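Local coordinates for esterase D (Lactobacillus rhamnosus, PDB 3DKR), which probably hydrolyses carboxylic esters, as an alpha/beta hydrolase with a predicted serine-histidine-aspartate catalytic triad, at residues 27-32 and 55-60. Sequence-based numbering, arbitrary orientation.
With ACT (acetate ion), chain B.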
ATOM      1  N   LEU A  27      -5.755  -5.466  -0.730  1.00 13.99           N
ATOM      2  CA  LEU A  27      -4.470  -4.936  -1.216  1.00 13.63           C
ATOM      3  C   LEU A  27      -4.625  -3.446  -1.496  1.00 14.24           C
ATOM      4  O   LEU A  27      -5.483  -3.059  -2.288  1.00 14.25           O
ATOM      5  CB  LEU A  27      -4.014  -5.644  -2.496  1.00 13.55           C
ATOM      6  CG  LEU A  27      -3.772  -7.148  -2.367  1.00 13.26           C
ATOM      7  CD1 LEU A  27      -3.418  -7.787  -3.719  1.00 14.95           C
ATOM      8  CD2 LEU A  27      -2.686  -7.498  -1.351  1.00 14.02           C
ATOM      9  N   LEU A  28      -3.817  -2.636  -0.805  1.00 14.38           N
ATOM     10  CA  LEU A  28      -3.931  -1.170  -0.823  1.00 14.06           C
ATOM     11  C   LEU A  28      -2.745  -0.553  -1.573  1.00 13.86           C
ATOM     12  O   LEU A  28      -1.586  -0.780  -1.231  1.00 13.67           O
ATOM     13  CB  LEU A  28      -4.027  -0.626   0.601  1.00 14.30           C
ATOM     14  CG  LEU A  28      -5.198  -1.202   1.394  1.00 13.84           C
ATOM     15  CD1 LEU A  28      -5.188  -0.688   2.833  1.00 15.18           C
ATOM     16  CD2 LEU A  28      -6.558  -0.867   0.734  1.00 15.41           C
ATOM     17  N   HIS A  29      -3.048   0.214  -2.618  1.00 13.87           N
ATOM     18  CA  HIS A  29      -2.031   0.580  -3.602  1.00 13.81           C
ATOM     19  C   HIS A  29      -1.115   1.752  -3.205  1.00 14.40           C
ATOM     20  O   HIS A  29      -1.185   2.257  -2.083  1.00 13.57           O
ATOM     21  CB  HIS A  29      -2.669   0.756  -4.997  1.00 14.59           C
ATOM     22  CG  HIS A  29      -3.580   1.939  -5.156  1.00 15.03           C
ATOM     23  ND1 HIS A  29      -3.113   3.238  -5.284  1.00 15.75           N
ATOM     24  CD2 HIS A  29      -4.922   2.002  -5.339  1.00 15.05           C
ATOM     25  CE1 HIS A  29      -4.138   4.046  -5.499  1.00 16.92           C
ATOM     26  NE2 HIS A  29      -5.248   3.324  -5.533  1.00 16.04           N
ATOM     27  N   ALA A  30      -0.258   2.148  -4.149  1.00 14.92           N
ATOM     28  CA  ALA A  30       0.752   3.193  -3.928  1.00 15.24           C
ATOM     29  C   ALA A  30       0.248   4.599  -4.215  1.00 15.67           C
ATOM     30  O   ALA A  30      -0.702   4.793  -4.969  1.00 15.96           O
ATOM     31  CB  ALA A  30       1.957   2.917  -4.803  1.00 15.85           C
ATOM     32  N   TYR A  31       0.932   5.579  -3.628  1.00 15.54           N
ATOM     33  CA  TYR A  31       0.701   6.983  -3.960  1.00 15.93           C
ATOM     34  C   TYR A  31       1.119   7.198  -5.425  1.00 16.31           C
ATOM     35  O   TYR A  31       2.204   6.793  -5.828  1.00 16.99           O
ATOM     36  CB  TYR A  31       1.542   7.847  -3.049  1.00 15.66           C
ATOM     37  CG  TYR A  31       1.340   9.336  -3.165  1.00 16.35           C
ATOM     38  CD1 TYR A  31       0.085   9.903  -3.032  1.00 16.62           C
ATOM     39  CD2 TYR A  31       2.433  10.179  -3.314  1.00 17.02           C
ATOM     40  CE1 TYR A  31      -0.090  11.281  -3.105  1.00 15.81           C
ATOM     41  CE2 TYR A  31       2.274  11.552  -3.379  1.00 17.27           C
ATOM     42  CZ  TYR A  31       1.018  12.101  -3.264  1.00 16.58           C
ATOM     43  OH  TYR A  31       0.860  13.479  -3.314  1.00 18.17           O
ATOM     44  N   THR A  32       0.228   7.847  -6.176  1.00 16.96           N
ATOM     45  CA  THR A  32       0.265   7.970  -7.644  1.00 17.17           C
ATOM     46  C   THR A  32       0.008   6.649  -8.374  1.00 17.12           C
ATOM     47  O   THR A  32      -0.044   6.614  -9.612  1.00 17.99           O
ATOM     48  CB  THR A  32       1.568   8.608  -8.200  1.00 17.78           C
ATOM     49  OG1 THR A  32       2.655   7.662  -8.209  1.00 18.22           O
ATOM     50  CG2 THR A  32       1.939   9.859  -7.429  1.00 19.48           C
ATOM     51  N   PRO A  55      -9.164  -1.911  -3.942  1.00 14.75           N
ATOM     52  CA  PRO A  55      -9.883  -0.654  -4.180  1.00 15.33           C
ATOM     53  C   PRO A  55      -9.035   0.385  -4.897  1.00 15.52           C
ATOM     54  O   PRO A  55      -7.817   0.249  -4.972  1.00 14.97           O
ATOM     55  CB  PRO A  55     -10.235  -0.169  -2.770  1.00 15.55           C
ATOM     56  CG  PRO A  55      -9.201  -0.772  -1.884  1.00 15.65           C
ATOM     57  CD  PRO A  55      -8.853  -2.110  -2.509  1.00 15.77           C
ATOM     58  N   LEU A  56      -9.694   1.442  -5.364  1.00 16.26           N
ATOM     59  CA  LEU A  56      -9.042   2.589  -5.975  1.00 16.80           C
ATOM     60  C   LEU A  56      -9.130   3.780  -5.023  1.00 16.09           C
ATOM     61  O   LEU A  56     -10.222   4.145  -4.587  1.00 16.66           O
ATOM     62  CB  LEU A  56      -9.752   2.947  -7.276  1.00 16.69           C
ATOM     63  CG  LEU A  56      -9.325   4.226  -7.980  1.00 17.17           C
ATOM     64  CD1 LEU A  56      -7.879   4.187  -8.424  1.00 16.93           C
ATOM     65  CD2 LEU A  56     -10.283   4.510  -9.170  1.00 18.87           C
ATOM     66  N   PHE A  57      -7.996   4.407  -4.727  1.00 15.77           N
ATOM     67  CA  PHE A  57      -8.000   5.556  -3.838  1.00 15.60           C
ATOM     68  C   PHE A  57      -8.492   6.801  -4.563  1.00 16.15           C
ATOM     69  O   PHE A  57      -8.162   7.012  -5.729  1.00 16.08           O
ATOM     70  CB  PHE A  57      -6.612   5.803  -3.244  1.00 16.05           C
ATOM     71  CG  PHE A  57      -6.227   4.834  -2.138  1.00 15.03           C
ATOM     72  CD1 PHE A  57      -7.116   4.500  -1.124  1.00 16.62           C
ATOM     73  CD2 PHE A  57      -4.949   4.282  -2.099  1.00 17.46           C
ATOM     74  CE1 PHE A  57      -6.741   3.623  -0.098  1.00 16.92           C
ATOM     75  CE2 PHE A  57      -4.580   3.400  -1.066  1.00 16.06           C
ATOM     76  CZ  PHE A  57      -5.474   3.086  -0.077  1.00 17.10           C
ATOM     77  N   SER A  58      -9.271   7.622  -3.863  1.00 16.72           N
ATOM     78  CA  SER A  58      -9.784   8.861  -4.458  1.00 17.13           C
ATOM     79  C   SER A  58      -8.660   9.658  -5.094  1.00 17.39           C
ATOM     80  O   SER A  58      -7.557   9.784  -4.541  1.00 16.78           O
ATOM     81  CB  SER A  58     -10.506   9.722  -3.431  1.00 18.13           C
ATOM     82  OG  SER A  58     -11.819   9.238  -3.214  1.00 19.64           O
ATOM     83  N   GLY A  59      -8.969  10.226  -6.259  1.00 17.54           N
ATOM     84  CA  GLY A  59      -8.047  11.119  -6.951  1.00 17.65           C
ATOM     85  C   GLY A  59      -7.081  10.387  -7.850  1.00 17.95           C
ATOM     86  O   GLY A  59      -6.452  10.997  -8.702  1.00 19.06           O
ATOM     87  N   HIS A  60      -6.919   9.081  -7.636  1.00 17.25           N
ATOM     88  CA  HIS A  60      -6.016   8.271  -8.442  1.00 17.75           C
ATOM     89  C   HIS A  60      -6.740   7.669  -9.640  1.00 18.59           C
ATOM     90  O   HIS A  60      -7.971   7.643  -9.703  1.00 19.53           O
ATOM     91  CB  HIS A  60      -5.406   7.142  -7.584  1.00 17.42           C
ATOM     92  CG  HIS A  60      -4.413   7.623  -6.564  1.00 16.82           C
ATOM     93  ND1 HIS A  60      -4.778   8.347  -5.448  1.00 16.78           N
ATOM     94  CD2 HIS A  60      -3.071   7.469  -6.492  1.00 16.47           C
ATOM     95  CE1 HIS A  60      -3.692   8.629  -4.738  1.00 16.03           C
ATOM     96  NE2 HIS A  60      -2.643   8.104  -5.346  1.00 15.12           N
TER
HETATM   97  C   ACT B 245       3.965   4.160  -2.546  1.00 16.17           C
HETATM   98  O   ACT B 245       2.906   4.530  -1.954  1.00 15.32           O
HETATM   99  OXT ACT B 245       4.345   2.960  -2.430  1.00 16.25           O
HETATM  100  CH3 ACT B 245       4.765   5.115  -3.388  1.00 16.79           C
HETATM  101  O   HOH W   1      -5.574  -0.693  -3.702  1.00 15.24           O
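His29 and His60 each use a ring nitrogen to take a backbone N-H from the opposite segment, joining two loops that leave neighbouring parallel strands, 23-28 and 51-54, of the alpha/beta-hydrolase sheet. Phe57 N donates an almost straight bond to His29 NE2 at 3.1 Å, from a point tilted out of the imidazole plane. Thr32 N lies close to the plane of the other imidazole and donates to His60 NE2 at 3.0 Å, along a more bent path. Each histidine is also held within its own segment: His29 ND1 donates to Ala30 O, and His60 ND1 to Ser58 O, inside the type II turn 57-60. These paired bonds fix the rotation of both rings.

The aromatic contacts are tilted edge-to-face pairs, with planes at 53° and 65°. Phe57 turns its edge to one face of His29, its CD2 lying 3.5 Å from His29 CE1, while His29 in turn points its own edge at the face of His60. With CG set between the backbone N and the carbonyl carbon (chi1 69°), the His29 ring is carried toward 55-60. An alanine in place of His29 would probably leave Phe57 N without its acceptor and open a gap between the Phe57 and His60 rings.

Apolar packing continues at the strand end, where Leu28 CD2 meets Pro55 CG at 3.7 Å.

Past His29 the chain lines the predicted active site: Tyr31 N donates to an acetate, probably from the crystallisation liquor, also bound by His226 and by the backbone of Ser101 and Leu102. Back at the strand end, one water donates to both Leu27 O (2.8 Å) and Pro55 O (2.7 Å).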